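Local coordinates for protein peroxisomal acyl-coenzyme A oxidase 1 (Arabidopsis thaliana, PDB 1W07) that oxidises long- and medium-chain acyl-CoAs to 2-trans-enoyl-CoAs with FAD and molecular oxygen, releasing hydrogen peroxide in peroxisomal beta-oxidation, at residues Lys13-Trp25 and Asp542-Asn554. The protein carries 1 engineered substitution. Numbering follows the deposited sequence.
Sequences KAEFDVEDMKIVW and DIGGKGVKKQLNN
M21 packs its thioether against V548 and L552, at the start of helix 548-566. Its SD lies 3.9 Å from V548 CG1, and its CE is also 3.9 Å from L552 CD2. The M21 chain leaves with CG anti to the backbone N (chi1 -171°), then bends twice and slides past both side chains. V24 meets V548 tip to tip; its CG2 also touches I543 CG2 at 3.7 Å, the two side chains crossing at about a right angle. Q551 CG rests 3.6 Å from F16 CD2, with ring and amide planes 20° apart. The backbones come closest at F16 and G547. There D17 N donates to K546 O (3.1 Å), the one direct hydrogen bond between the segments. G547, at positive phi (67°), brings its CA to 3.8 Å from E15 O. G545 CA lies 3.8 Å from D20 CG. One water joins E15 O, G547 O and Q551 NE2. Another joins D17 OD2, D20 OD2 and K546 N. Y342 and F346 of helix 328-363 back the apolar patch. D17 OD2 and K546 NZ stay 4.3 Å apart, bridged by a third water, so solvent probably softens their attraction, while methyl and thioether contacts hold the centre.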
loop_
_atom_site.group_PDB
_atom_site.type_symbol
_atom_site.label_atom_id
_atom_site.label_comp_id
_atom_site.label_asym_id
_atom_site.label_seq_id
_atom_site.Cartn_x
_atom_site.Cartn_y
_atom_site.Cartn_z
ATOM N N LYS B 13 -29.283 -5.214 -13.685
ATOM C CA LYS B 13 -28.947 -4.023 -14.457
ATOM C C LYS B 13 -27.982 -4.344 -15.594
ATOM O O LYS B 13 -27.790 -3.529 -16.499
ATOM C CB LYS B 13 -28.308 -2.960 -13.574
ATOM C CG LYS B 13 -29.274 -2.281 -12.636
ATOM C CD LYS B 13 -28.511 -1.320 -11.747
ATOM C CE LYS B 13 -29.398 -0.687 -10.683
ATOM N NZ LYS B 13 -28.593 0.156 -9.742
ATOM N N ALA B 14 -27.377 -5.528 -15.542
ATOM C CA ALA B 14 -26.410 -5.942 -16.557
ATOM C C ALA B 14 -26.967 -5.809 -17.963
ATOM O O ALA B 14 -28.108 -6.189 -18.223
ATOM C CB ALA B 14 -25.973 -7.390 -16.308
ATOM N N GLU B 15 -26.150 -5.264 -18.860
ATOM C CA GLU B 15 -26.527 -5.080 -20.258
ATOM C C GLU B 15 -25.762 -6.059 -21.142
ATOM O O GLU B 15 -25.539 -5.811 -22.322
ATOM C CB GLU B 15 -26.246 -3.637 -20.695
ATOM C CG GLU B 15 -27.013 -2.625 -19.853
ATOM C CD GLU B 15 -26.594 -1.204 -20.118
ATOM O OE1 GLU B 15 -25.388 -0.976 -20.362
ATOM O OE2 GLU B 15 -27.463 -0.308 -20.050
ATOM N N PHE B 16 -25.357 -7.180 -20.556
ATOM C CA PHE B 16 -24.626 -8.212 -21.293
ATOM C C PHE B 16 -24.830 -9.518 -20.517
ATOM O O PHE B 16 -25.129 -9.472 -19.322
ATOM C CB PHE B 16 -23.138 -7.835 -21.379
ATOM C CG PHE B 16 -22.410 -7.954 -20.074
ATOM C CD1 PHE B 16 -21.636 -9.076 -19.798
ATOM C CD2 PHE B 16 -22.532 -6.966 -19.094
ATOM C CE1 PHE B 16 -20.991 -9.221 -18.561
ATOM C CE2 PHE B 16 -21.891 -7.101 -17.859
ATOM C CZ PHE B 16 -21.121 -8.231 -17.597
ATOM N N ASP B 17 -24.703 -10.667 -21.188
ATOM C CA ASP B 17 -24.894 -11.952 -20.510
ATOM C C ASP B 17 -23.606 -12.381 -19.827
ATOM O O ASP B 17 -22.614 -12.710 -20.484
ATOM C CB ASP B 17 -25.360 -13.039 -21.483
ATOM C CG ASP B 17 -26.847 -12.908 -21.856
ATOM O OD1 ASP B 17 -27.649 -12.538 -20.979
ATOM O OD2 ASP B 17 -27.205 -13.204 -23.008
ATOM N N VAL B 18 -23.643 -12.363 -18.496
ATOM C CA VAL B 18 -22.499 -12.704 -17.663
ATOM C C VAL B 18 -21.912 -14.083 -17.928
ATOM O O VAL B 18 -20.696 -14.247 -17.887
ATOM C CB VAL B 18 -22.857 -12.572 -16.141
ATOM C CG1 VAL B 18 -23.990 -13.542 -15.774
ATOM C CG2 VAL B 18 -21.599 -12.815 -15.277
ATOM N N GLU B 19 -22.762 -15.069 -18.194
ATOM C CA GLU B 19 -22.271 -16.413 -18.435
ATOM C C GLU B 19 -21.292 -16.470 -19.608
ATOM O O GLU B 19 -20.332 -17.248 -19.582
ATOM C CB GLU B 19 -23.441 -17.389 -18.637
ATOM C CG GLU B 19 -24.304 -17.585 -17.370
ATOM C CD GLU B 19 -23.492 -17.949 -16.110
ATOM O OE1 GLU B 19 -22.753 -18.957 -16.125
ATOM O OE2 GLU B 19 -23.599 -17.233 -15.091
ATOM N N ASP B 20 -21.508 -15.633 -20.620
ATOM C CA ASP B 20 -20.620 -15.571 -21.789
ATOM C C ASP B 20 -19.337 -14.821 -21.441
ATOM O O ASP B 20 -18.254 -15.168 -21.921
ATOM C CB ASP B 20 -21.316 -14.869 -22.954
ATOM C CG ASP B 20 -22.410 -15.723 -23.572
ATOM O OD1 ASP B 20 -22.064 -16.754 -24.184
ATOM O OD2 ASP B 20 -23.599 -15.375 -23.426
ATOM N N MET B 21 -19.449 -13.790 -20.609
ATOM C CA MET B 21 -18.264 -13.046 -20.190
ATOM C C MET B 21 -17.363 -13.954 -19.357
ATOM O O MET B 21 -16.147 -13.788 -19.355
ATOM C CB MET B 21 -18.651 -11.822 -19.359
ATOM C CG MET B 21 -17.475 -10.895 -19.074
ATOM S SD MET B 21 -16.755 -10.216 -20.583
ATOM C CE MET B 21 -17.685 -8.684 -20.746
ATOM N N LYS B 22 -17.961 -14.902 -18.631
ATOM C CA LYS B 22 -17.185 -15.834 -17.800
ATOM C C LYS B 22 -16.232 -16.643 -18.664
ATOM O O LYS B 22 -15.111 -16.941 -18.255
ATOM C CB LYS B 22 -18.102 -16.803 -17.040
ATOM C CG LYS B 22 -18.853 -16.169 -15.869
ATOM C CD LYS B 22 -19.701 -17.199 -15.116
ATOM C CE LYS B 22 -20.301 -16.578 -13.857
ATOM N NZ LYS B 22 -21.166 -17.540 -13.120
ATOM N N ILE B 23 -16.686 -17.015 -19.858
ATOM C CA ILE B 23 -15.860 -17.792 -20.786
ATOM C C ILE B 23 -14.698 -16.942 -21.303
ATOM O O ILE B 23 -13.591 -17.439 -21.502
ATOM C CB ILE B 23 -16.688 -18.277 -21.987
ATOM C CG1 ILE B 23 -17.876 -19.112 -21.486
ATOM C CG2 ILE B 23 -15.799 -19.068 -22.952
ATOM C CD1 ILE B 23 -17.470 -20.299 -20.641
ATOM N N VAL B 24 -14.962 -15.661 -21.533
ATOM C CA VAL B 24 -13.931 -14.746 -22.005
ATOM C C VAL B 24 -12.800 -14.678 -20.972
ATOM O O VAL B 24 -11.621 -14.770 -21.316
ATOM C CB VAL B 24 -14.495 -13.311 -22.198
ATOM C CG1 VAL B 24 -13.369 -12.353 -22.552
ATOM C CG2 VAL B 24 -15.572 -13.302 -23.279
ATOM N N TRP B 25 -13.171 -14.517 -19.705
ATOM C CA TRP B 25 -12.198 -14.408 -18.615
ATOM C C TRP B 25 -11.363 -15.677 -18.458
ATOM O O TRP B 25 -10.150 -15.608 -18.253
ATOM C CB TRP B 25 -12.912 -14.075 -17.290
ATOM C CG TRP B 25 -11.979 -13.885 -16.118
ATOM C CD1 TRP B 25 -11.683 -14.788 -15.135
ATOM C CD2 TRP B 25 -11.173 -12.724 -15.855
ATOM N NE1 TRP B 25 -10.736 -14.259 -14.279
ATOM C CE2 TRP B 25 -10.410 -12.996 -14.700
ATOM C CE3 TRP B 25 -11.025 -11.483 -16.488
ATOM C CZ2 TRP B 25 -9.505 -12.070 -14.164
ATOM C CZ3 TRP B 25 -10.129 -10.565 -15.959
ATOM C CH2 TRP B 25 -9.378 -10.866 -14.802
ATOM N N ASP B 542 -13.347 -12.410 -32.681
ATOM C CA ASP B 542 -14.768 -12.722 -32.630
ATOM C C ASP B 542 -15.099 -13.140 -31.203
ATOM O O ASP B 542 -14.659 -14.189 -30.731
ATOM C CB ASP B 542 -15.095 -13.853 -33.600
ATOM N N ILE B 543 -15.866 -12.308 -30.509
ATOM C CA ILE B 543 -16.252 -12.591 -29.130
ATOM C C ILE B 543 -17.775 -12.656 -29.015
ATOM O O ILE B 543 -18.457 -11.635 -29.085
ATOM C CB ILE B 543 -15.707 -11.502 -28.176
ATOM C CG1 ILE B 543 -14.216 -11.277 -28.448
ATOM C CG2 ILE B 543 -15.895 -11.933 -26.728
ATOM C CD1 ILE B 543 -13.700 -9.967 -27.912
ATOM N N GLY B 544 -18.302 -13.859 -28.833
ATOM C CA GLY B 544 -19.743 -14.028 -28.734
ATOM C C GLY B 544 -20.355 -13.611 -27.410
ATOM O O GLY B 544 -19.658 -13.483 -26.405
ATOM N N GLY B 545 -21.668 -13.397 -27.418
ATOM C CA GLY B 545 -22.364 -13.005 -26.211
ATOM C C GLY B 545 -23.066 -11.668 -26.318
ATOM O O GLY B 545 -22.460 -10.669 -26.709
ATOM N N LYS B 546 -24.351 -11.637 -25.975
ATOM C CA LYS B 546 -25.088 -10.386 -26.024
ATOM C C LYS B 546 -24.408 -9.303 -25.193
ATOM O O LYS B 546 -24.252 -9.452 -23.975
ATOM C CB LYS B 546 -26.517 -10.571 -25.506
ATOM C CG LYS B 546 -27.424 -11.402 -26.381
ATOM C CD LYS B 546 -28.872 -11.220 -25.950
ATOM C CE LYS B 546 -29.826 -12.027 -26.812
ATOM N NZ LYS B 546 -29.693 -13.482 -26.551
ATOM N N GLY B 547 -24.016 -8.225 -25.870
ATOM C CA GLY B 547 -23.385 -7.093 -25.221
ATOM C C GLY B 547 -22.008 -7.295 -24.627
ATOM O O GLY B 547 -21.454 -6.389 -24.011
ATOM N N VAL B 548 -21.454 -8.482 -24.808
ATOM C CA VAL B 548 -20.140 -8.808 -24.270
ATOM C C VAL B 548 -19.039 -7.915 -24.854
ATOM O O VAL B 548 -18.359 -7.181 -24.121
ATOM C CB VAL B 548 -19.810 -10.302 -24.545
ATOM C CG1 VAL B 548 -18.390 -10.647 -24.113
ATOM C CG2 VAL B 548 -20.809 -11.177 -23.802
ATOM N N LYS B 549 -18.875 -7.956 -26.174
ATOM C CA LYS B 549 -17.833 -7.156 -26.802
ATOM C C LYS B 549 -17.996 -5.671 -26.490
ATOM O O LYS B 549 -17.011 -4.960 -26.327
ATOM C CB LYS B 549 -17.810 -7.385 -28.321
ATOM C CG LYS B 549 -16.788 -6.500 -29.042
ATOM C CD LYS B 549 -16.641 -6.819 -30.527
ATOM C CE LYS B 549 -15.778 -8.047 -30.753
ATOM N NZ LYS B 549 -15.386 -8.176 -32.184
ATOM N N LYS B 550 -19.239 -5.216 -26.394
ATOM C CA LYS B 550 -19.512 -3.818 -26.094
ATOM C C LYS B 550 -18.946 -3.419 -24.728
ATOM O O LYS B 550 -18.347 -2.344 -24.576
ATOM C CB LYS B 550 -21.020 -3.577 -26.125
ATOM C CG LYS B 550 -21.449 -2.197 -25.675
ATOM C CD LYS B 550 -20.984 -1.112 -26.636
ATOM C CE LYS B 550 -21.389 0.261 -26.133
ATOM N NZ LYS B 550 -22.843 0.290 -25.822
ATOM N N GLN B 551 -19.141 -4.274 -23.730
ATOM C CA GLN B 551 -18.615 -3.966 -22.409
ATOM C C GLN B 551 -17.089 -4.023 -22.403
ATOM O O GLN B 551 -16.454 -3.228 -21.729
ATOM C CB GLN B 551 -19.208 -4.912 -21.362
ATOM C CG GLN B 551 -20.683 -4.657 -21.110
ATOM C CD GLN B 551 -20.968 -3.191 -20.865
ATOM O OE1 GLN B 551 -20.388 -2.577 -19.969
ATOM N NE2 GLN B 551 -21.860 -2.615 -21.667
ATOM N N LEU B 552 -16.497 -4.949 -23.153
ATOM C CA LEU B 552 -15.040 -5.029 -23.226
ATOM C C LEU B 552 -14.506 -3.763 -23.902
ATOM O O LEU B 552 -13.428 -3.260 -23.567
ATOM C CB LEU B 552 -14.606 -6.269 -24.015
ATOM C CG LEU B 552 -14.910 -7.605 -23.328
ATOM C CD1 LEU B 552 -14.496 -8.760 -24.231
ATOM C CD2 LEU B 552 -14.170 -7.663 -21.994
ATOM N N ASN B 553 -15.275 -3.239 -24.852
ATOM C CA ASN B 553 -14.893 -2.024 -25.565
ATOM C C ASN B 553 -14.877 -0.871 -24.567
ATOM O O ASN B 553 -13.953 -0.053 -24.558
ATOM C CB ASN B 553 -15.885 -1.734 -26.695
ATOM C CG ASN B 553 -15.422 -0.610 -27.595
ATOM O OD1 ASN B 553 -14.674 -0.824 -28.549
ATOM N ND2 ASN B 553 -15.846 0.606 -27.280
ATOM N N ASN B 554 -15.897 -0.810 -23.718
ATOM C CA ASN B 554 -15.960 0.239 -22.698
ATOM C C ASN B 554 -14.709 0.197 -21.817
ATOM O O ASN B 554 -14.057 1.208 -21.605
ATOM C CB ASN B 554 -17.208 0.070 -21.801
ATOM C CG ASN B 554 -18.519 0.413 -22.508
ATOM O OD1 ASN B 554 -18.562 1.272 -23.393
ATOM N ND2 ASN B 554 -19.603 -0.227 -22.080
HETATM O O HOH W 1 -23.630 -4.137 -23.403
HETATM O O HOH W 2 -22.704 0.229 -22.037
HETATM O O HOH W 3 -25.497 -14.235 -24.945
HETATM O O HOH W 4 -29.733 -14.174 -23.447
#